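PDB 3TG9: penicillin-binding protein from Bacillus halodurans, which probably binds beta-lactams or cell-wall peptides through an active-site serine that they acylate, as in other proteins of the serine beta-lactamase family. Local coordinates for residues F76-P79 with L80-L84. Residues are numbered along the deposited sequence; the frame is centred on the assembly and turned at random.
Sequences FDTP and LSDWL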
loop_
_atom_site.group_PDB
_atom_site.type_symbol
_atom_site.label_atom_id
_atom_site.label_comp_id
_atom_site.label_asym_id
_atom_site.label_seq_id
_atom_site.Cartn_x
_atom_site.Cartn_y
_atom_site.Cartn_z
ATOM N N PHE B 76 -28.924 -25.097 -7.917
ATOM C CA PHE B 76 -28.459 -24.308 -9.055
ATOM C C PHE B 76 -29.591 -23.567 -9.760
ATOM O O PHE B 76 -29.346 -22.707 -10.612
ATOM C CB PHE B 76 -27.699 -25.184 -10.056
ATOM C CG PHE B 76 -26.483 -25.859 -9.478
ATOM C CD1 PHE B 76 -25.456 -25.116 -8.926
ATOM C CD2 PHE B 76 -26.361 -27.237 -9.505
ATOM C CE1 PHE B 76 -24.335 -25.739 -8.400
ATOM C CE2 PHE B 76 -25.244 -27.866 -8.982
ATOM C CZ PHE B 76 -24.231 -27.115 -8.432
ATOM N N ASP B 77 -30.828 -23.901 -9.399
ATOM C CA ASP B 77 -32.011 -23.261 -9.981
ATOM C C ASP B 77 -32.537 -22.151 -9.086
ATOM O O ASP B 77 -33.389 -21.354 -9.492
ATOM C CB ASP B 77 -33.115 -24.292 -10.206
ATOM C CG ASP B 77 -32.830 -25.192 -11.380
ATOM O OD1 ASP B 77 -32.217 -24.703 -12.358
ATOM O OD2 ASP B 77 -33.214 -26.382 -11.326
ATOM N N THR B 78 -32.034 -22.123 -7.858
ATOM C CA THR B 78 -32.433 -21.126 -6.882
ATOM C C THR B 78 -32.271 -19.737 -7.478
ATOM O O THR B 78 -31.228 -19.428 -8.046
ATOM C CB THR B 78 -31.572 -21.240 -5.617
ATOM O OG1 THR B 78 -31.559 -22.607 -5.179
ATOM C CG2 THR B 78 -32.112 -20.346 -4.511
ATOM N N PRO B 79 -33.317 -18.904 -7.372
ATOM C CA PRO B 79 -33.254 -17.520 -7.849
ATOM C C PRO B 79 -32.414 -16.666 -6.915
ATOM O O PRO B 79 -32.397 -16.905 -5.709
ATOM C CB PRO B 79 -34.718 -17.060 -7.799
ATOM C CG PRO B 79 -35.528 -18.319 -7.715
ATOM C CD PRO B 79 -34.675 -19.274 -6.942
ATOM N N LEU B 80 -31.733 -15.674 -7.472
ATOM C CA LEU B 80 -30.879 -14.793 -6.686
ATOM C C LEU B 80 -31.702 -13.970 -5.687
ATOM O O LEU B 80 -31.212 -13.579 -4.631
ATOM C CB LEU B 80 -30.086 -13.876 -7.617
ATOM C CG LEU B 80 -28.895 -13.126 -7.027
ATOM C CD1 LEU B 80 -27.920 -14.097 -6.402
ATOM C CD2 LEU B 80 -28.214 -12.322 -8.110
ATOM N N SER B 81 -32.959 -13.716 -6.029
ATOM C CA SER B 81 -33.876 -13.004 -5.147
ATOM C C SER B 81 -34.082 -13.757 -3.837
ATOM O O SER B 81 -34.334 -13.154 -2.796
ATOM C CB SER B 81 -35.222 -12.826 -5.840
ATOM O OG SER B 81 -35.730 -14.085 -6.255
ATOM N N ASP B 82 -33.987 -15.079 -3.894
ATOM C CA ASP B 82 -34.173 -15.903 -2.705
ATOM C C ASP B 82 -33.224 -15.550 -1.561
ATOM O O ASP B 82 -33.595 -15.656 -0.393
ATOM C CB ASP B 82 -34.024 -17.386 -3.045
ATOM C CG ASP B 82 -35.350 -18.053 -3.357
ATOM O OD1 ASP B 82 -36.263 -17.367 -3.871
ATOM O OD2 ASP B 82 -35.473 -19.270 -3.087
ATOM N N TRP B 83 -32.004 -15.133 -1.895
ATOM C CA TRP B 83 -30.961 -14.970 -0.881
ATOM C C TRP B 83 -30.389 -13.558 -0.747
ATOM O O TRP B 83 -29.829 -13.217 0.295
ATOM C CB TRP B 83 -29.829 -15.966 -1.124
ATOM C CG TRP B 83 -30.218 -17.384 -0.873
ATOM C CD1 TRP B 83 -30.665 -18.290 -1.795
ATOM C CD2 TRP B 83 -30.202 -18.066 0.387
ATOM N NE1 TRP B 83 -30.923 -19.497 -1.186
ATOM C CE2 TRP B 83 -30.647 -19.386 0.153
ATOM C CE3 TRP B 83 -29.854 -17.691 1.690
ATOM C CZ2 TRP B 83 -30.753 -20.333 1.174
ATOM C CZ3 TRP B 83 -29.955 -18.636 2.704
ATOM C CH2 TRP B 83 -30.405 -19.938 2.438
ATOM N N LEU B 84 -30.520 -12.744 -1.792
ATOM C CA LEU B 84 -30.023 -11.370 -1.747
ATOM C C LEU B 84 -31.157 -10.359 -1.921
ATOM O O LEU B 84 -32.135 -10.625 -2.624
ATOM C CB LEU B 84 -28.953 -11.142 -2.821
ATOM C CG LEU B 84 -27.813 -12.160 -2.933
ATOM C CD1 LEU B 84 -26.748 -11.665 -3.901
ATOM C CD2 LEU B 84 -27.205 -12.442 -1.574
#
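D82 N and P79 O close a single turn of chain with a bent hydrogen bond: the donor lies 3.0 Å from the oxygen, the N-H...O angle is 142°, and the N-H arrives from above the carbonyl plane. The same turn brings two side-chain pairs together. The carboxylate of D82 lies against the pyrrolidine of P79, with D82 CG 3.8 Å from P79 CD, a van der Waals contact in which the acid passes aslant by CD and CG of the proline. One residue back, T78 turns its methyl to the indole of W83. A chi1 of -50° sets OG1 beside the backbone N and CG2 anti to it, and the methyl meets the rim of the five-membered ring in its plane, T78 CG2 lying 3.6 Å from W83 NE1, so the contact is with the edge and not the face. P79 CB also touches S81 OG at 3.5 Å. The turn illustrates how a loop can wind briefly into helical shape: residues 80-82 have helical backbone angles, and L80 O accepts from both W83 N, at 3.2 Å, and L84 N, at 3.0 Å. It belongs to the connection from helix 58-70 to helix 93-98 in this beta-lactamase-like fold, at the surface, its centre about 23 Å from the centre of the chain. T78 OG1 is hydrogen-bonded to S75 O, a tie consistent with the rotation that presents the methyl. Facing the protein interior, the buried L80 packs on L159 and V163 of helix 155-168 and on L96 of helix 93-98, while W83 O is hydrogen-bonded to S166 OG.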